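Local structure of fanconi-associated nuclease 1 homolog (Pseudomonas aeruginosa, 5Y7Q) at residues C502-A505 / A506-R509; D247-Q250 / R251-G255. The protein belongs to the FAN1 family of nucleases, multidomain proteins that carry a VRR-NUC domain, and is modelled here with bound nucleic acid. One frame throughout, in Å; residues are numbered along the deposited sequence.

Both contacts are local, and they come in series along the chain, neither nested nor crossed. Contact 2 comes first: it lies at the C-terminal end of helix 236-253, where the last helical turn runs out before helix 258-264, and its nearest atom is about 9 Å from the bound nucleic acid. Contact 1 follows some 250 residues later, in the VRR-NUC region, where a short linker joins helix 493-502 to helix 505-517. One thus closes a helix and the other opens one. The centres of contact 1 and contact 2 are about 47 Å apart, on opposite sides of the centre of the chain, and the two do not touch.

Contact 1: C502-A505 / A506-R509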
loop_
_atom_site.group_PDB
_atom_site.type_symbol
_atom_site.label_atom_id
_atom_site.label_comp_id
_atom_site.label_asym_id
_atom_site.label_seq_id
_atom_site.Cartn_x
_atom_site.Cartn_y
_atom_site.Cartn_z
ATOM N N CYS A 502 18.973 -26.471 7.717
ATOM C CA CYS A 502 17.878 -27.422 7.896
ATOM C C CYS A 502 16.875 -27.482 6.748
ATOM O O CYS A 502 16.090 -28.431 6.701
ATOM C CB CYS A 502 17.099 -27.113 9.179
ATOM S SG CYS A 502 17.994 -27.388 10.710
ATOM N N LEU A 503 16.870 -26.533 5.815
ATOM C CA LEU A 503 15.839 -26.539 4.782
ATOM C C LEU A 503 16.383 -27.150 3.506
ATOM O O LEU A 503 17.401 -26.668 2.981
ATOM C CB LEU A 503 15.328 -25.130 4.504
ATOM C CG LEU A 503 14.430 -24.484 5.571
ATOM C CD1 LEU A 503 14.086 -23.049 5.218
ATOM C CD2 LEU A 503 13.171 -25.300 5.771
ATOM N N PRO A 504 15.729 -28.176 2.965
ATOM C CA PRO A 504 16.174 -28.763 1.699
ATOM C C PRO A 504 16.122 -27.743 0.576
ATOM O O PRO A 504 15.230 -26.897 0.520
ATOM C CB PRO A 504 15.173 -29.899 1.457
ATOM C CG PRO A 504 14.562 -30.175 2.790
ATOM C CD PRO A 504 14.542 -28.857 3.503
ATOM N N ALA A 505 17.105 -27.835 -0.325
ATOM C CA ALA A 505 17.134 -26.971 -1.498
ATOM C C ALA A 505 15.942 -27.211 -2.410
ATOM O O ALA A 505 15.421 -26.254 -2.992
ATOM C CB ALA A 505 18.429 -27.174 -2.274
ATOM N N ALA A 506 15.478 -28.457 -2.530
ATOM C CA ALA A 506 14.361 -28.739 -3.426
ATOM C C ALA A 506 13.063 -28.138 -2.909
ATOM O O ALA A 506 12.242 -27.652 -3.697
ATOM C CB ALA A 506 14.208 -30.240 -3.631
ATOM N N HIS A 507 12.860 -28.150 -1.590
ATOM C CA HIS A 507 11.741 -27.403 -1.023
ATOM C C HIS A 507 11.870 -25.915 -1.313
ATOM O O HIS A 507 10.878 -25.252 -1.644
ATOM C CB HIS A 507 11.645 -27.635 0.482
ATOM C CG HIS A 507 11.285 -29.035 0.852
ATOM N ND1 HIS A 507 11.232 -29.469 2.159
ATOM C CD2 HIS A 507 10.978 -30.106 0.082
ATOM C CE1 HIS A 507 10.901 -30.749 2.177
ATOM N NE2 HIS A 507 10.739 -31.157 0.930
ATOM N N LEU A 508 13.082 -25.368 -1.176
ATOM C CA LEU A 508 13.279 -23.958 -1.481
ATOM C C LEU A 508 12.884 -23.662 -2.910
ATOM O O LEU A 508 12.153 -22.705 -3.172
ATOM C CB LEU A 508 14.727 -23.552 -1.255
ATOM C CG LEU A 508 15.091 -23.295 0.197
ATOM C CD1 LEU A 508 16.348 -22.486 0.220
ATOM C CD2 LEU A 508 13.979 -22.586 0.885
ATOM N N ARG A 509 13.341 -24.481 -3.845
ATOM C CA ARG A 509 12.941 -24.285 -5.229
ATOM C C ARG A 509 11.429 -24.365 -5.378
ATOM O O ARG A 509 10.826 -23.521 -6.046
ATOM C CB ARG A 509 13.632 -25.307 -6.133
ATOM C CG ARG A 509 13.063 -25.363 -7.515
ATOM C CD ARG A 509 14.155 -25.650 -8.494
ATOM N NE ARG A 509 14.784 -24.421 -8.974
ATOM C CZ ARG A 509 15.704 -24.391 -9.934
ATOM N NH1 ARG A 509 16.224 -23.239 -10.318
ATOM N NH2 ARG A 509 16.101 -25.523 -10.511
#
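L503 and L508 meet through methyl groups at the start of helix 505-517 in the VRR-NUC region, where the chain leaves helix 493-502 at L503 and P504 takes the N-cap position of the next helix. Of the two, L503 comes with CD1 and L508 with CD2, 4.4 Å apart, a loose apolar touch between two buried side chains. P504 does more. Its carbonyl O accepts the backbone N of L508 at 3.1 Å, the first i to i+4 bond of the new helix, with the donor tilted 22° from the carbonyl plane. Its ring also lies over one face of the H507 imidazole in a CH-pi contact: CG stands 3.9 Å from the ring centroid, 29° off the ring normal, over the face but displaced toward the ND1 side. Between the two side chains the nearest atoms are P504 CG and H507 ND1, 3.5 Å apart. The H507 ring is carried there because its CG lies beside the backbone N (chi1 -67°), swinging the imidazole back toward the N-cap. Beyond the two segments, L503 and P504 pack on Y539 of strand 538-545, which joins this linker to the five-stranded mixed sheet. The side chains of A505, the first residue of the helix, and L508 both touch Y467 of helix 467-478, while the guanidinium of R509 leads away to salt bridges with E456 and E463. The backbone of A505 continues the helical pattern, its O taking the backbone N of R509 at 2.9 Å.

Contact 2: D247-Q250 / R251-G255; sequences DCRQ and RFDLG
D247 and R251, one helical turn apart, form a salt bridge at its long limit, with D247 OD2 3.5 Å from R251 NH1. The carboxylate oxygen comes to the edge of the guanidinium, near its plane, and the two flat groups are turned 35° against each other. R251 starts with CG beside its backbone N (chi1 -72°), and the extended chi2 then brings its CD to 3.7 Å from D247 OD2; a bend at chi3 turns the guanidinium. Beneath the pair, the backbone N of R251 bonds D247 O at 3.0 Å. F252 N to C248 O and D253 N to R249 O repeat that link. R249 and D253 run side by side in the same direction, the CG of R249 3.9 Å from OD2 of D253, but their charged ends do not meet. These turns are the C-terminal end of helix 236-253, which finishes in a Schellman motif at G255, whose phi is positive (94°). Two backbone bonds close the last turn. L254 N reaches Q250 O only weakly, at 3.0 Å, and G255 N bonds F252 O at 2.8 Å. Further out, E256 forms a salt bridge with NH2 of R251, giving the guanidinium a second carboxylate. Q285 of helix 273-292 takes a hydrogen bond from R249 NH1, and the ring of F252 meets F286 and H289 of that helix edge-to-face.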
loop_
_atom_site.group_PDB
_atom_site.type_symbol
_atom_site.label_atom_id
_atom_site.label_comp_id
_atom_site.label_asym_id
_atom_site.label_seq_id
_atom_site.Cartn_x
_atom_site.Cartn_y
_atom_site.Cartn_z
ATOM N N ASP A 247 -8.453 11.518 -8.036
ATOM C CA ASP A 247 -9.585 12.377 -7.704
ATOM C C ASP A 247 -10.843 11.560 -7.402
ATOM O O ASP A 247 -11.550 11.824 -6.419
ATOM C CB ASP A 247 -9.831 13.361 -8.849
ATOM C CG ASP A 247 -10.922 14.378 -8.532
ATOM O OD1 ASP A 247 -10.913 14.962 -7.416
ATOM O OD2 ASP A 247 -11.790 14.593 -9.415
ATOM N N CYS A 248 -11.131 10.551 -8.232
ATOM C CA CYS A 248 -12.345 9.767 -8.028
ATOM C C CYS A 248 -12.319 9.055 -6.688
ATOM O O CYS A 248 -13.305 9.084 -5.945
ATOM C CB CYS A 248 -12.537 8.766 -9.163
ATOM S SG CYS A 248 -13.221 9.505 -10.652
ATOM N N ARG A 249 -11.199 8.410 -6.358
ATOM C CA ARG A 249 -11.085 7.753 -5.063
ATOM C C ARG A 249 -11.320 8.744 -3.933
ATOM O O ARG A 249 -12.058 8.444 -2.987
ATOM C CB ARG A 249 -9.719 7.085 -4.934
ATOM C CG ARG A 249 -9.441 6.459 -3.593
ATOM C CD ARG A 249 -8.118 5.702 -3.628
ATOM N NE ARG A 249 -8.101 4.684 -4.687
ATOM C CZ ARG A 249 -8.221 3.366 -4.500
ATOM N NH1 ARG A 249 -8.360 2.868 -3.272
ATOM N NH2 ARG A 249 -8.196 2.538 -5.547
ATOM N N GLN A 250 -10.744 9.948 -4.036
ATOM C CA GLN A 250 -10.991 10.977 -3.027
ATOM C C GLN A 250 -12.486 11.238 -2.841
ATOM O O GLN A 250 -13.026 11.111 -1.730
ATOM C CB GLN A 250 -10.271 12.265 -3.418
ATOM C CG GLN A 250 -8.767 12.126 -3.501
ATOM C CD GLN A 250 -8.084 12.478 -2.203
ATOM O OE1 GLN A 250 -7.973 13.657 -1.847
ATOM N NE2 GLN A 250 -7.620 11.459 -1.481
ATOM N N ARG A 251 -13.177 11.593 -3.929
ATOM C CA ARG A 251 -14.590 11.947 -3.807
ATOM C C ARG A 251 -15.417 10.780 -3.270
ATOM O O ARG A 251 -16.349 10.986 -2.483
ATOM C CB ARG A 251 -15.134 12.430 -5.151
ATOM C CG ARG A 251 -14.639 13.809 -5.581
ATOM C CD ARG A 251 -14.594 13.938 -7.104
ATOM N NE ARG A 251 -15.924 13.928 -7.723
ATOM C CZ ARG A 251 -16.150 13.728 -9.023
ATOM N NH1 ARG A 251 -15.136 13.511 -9.851
ATOM N NH2 ARG A 251 -17.392 13.737 -9.498
ATOM N N PHE A 252 -15.088 9.545 -3.675
ATOM C CA PHE A 252 -15.776 8.379 -3.119
ATOM C C PHE A 252 -15.581 8.305 -1.612
ATOM O O PHE A 252 -16.549 8.187 -0.849
ATOM C CB PHE A 252 -15.283 7.097 -3.791
ATOM C CG PHE A 252 -15.815 5.831 -3.161
ATOM C CD1 PHE A 252 -17.180 5.570 -3.137
ATOM C CD2 PHE A 252 -14.949 4.895 -2.605
ATOM C CE1 PHE A 252 -17.670 4.405 -2.558
ATOM C CE2 PHE A 252 -15.433 3.725 -2.028
ATOM C CZ PHE A 252 -16.792 3.481 -2.004
ATOM N N ASP A 253 -14.325 8.404 -1.166
ATOM C CA ASP A 253 -14.011 8.407 0.258
ATOM C C ASP A 253 -14.685 9.548 1.014
ATOM O O ASP A 253 -14.758 9.491 2.247
ATOM C CB ASP A 253 -12.493 8.472 0.455
ATOM C CG ASP A 253 -11.864 7.099 0.543
ATOM O OD1 ASP A 253 -12.501 6.215 1.149
ATOM O OD2 ASP A 253 -10.746 6.898 0.014
ATOM N N LEU A 254 -15.173 10.579 0.318
ATOM C CA LEU A 254 -15.940 11.630 0.987
ATOM C C LEU A 254 -17.451 11.401 0.977
ATOM O O LEU A 254 -18.184 12.258 1.479
ATOM C CB LEU A 254 -15.647 13.001 0.367
ATOM C CG LEU A 254 -14.302 13.662 0.682
ATOM C CD1 LEU A 254 -14.368 15.158 0.371
ATOM C CD2 LEU A 254 -13.869 13.404 2.125
ATOM N N GLY A 255 -17.939 10.286 0.433
ATOM C CA GLY A 255 -19.365 10.007 0.457
ATOM C C GLY A 255 -20.158 10.430 -0.760
ATOM O O GLY A 255 -21.377 10.623 -0.653
#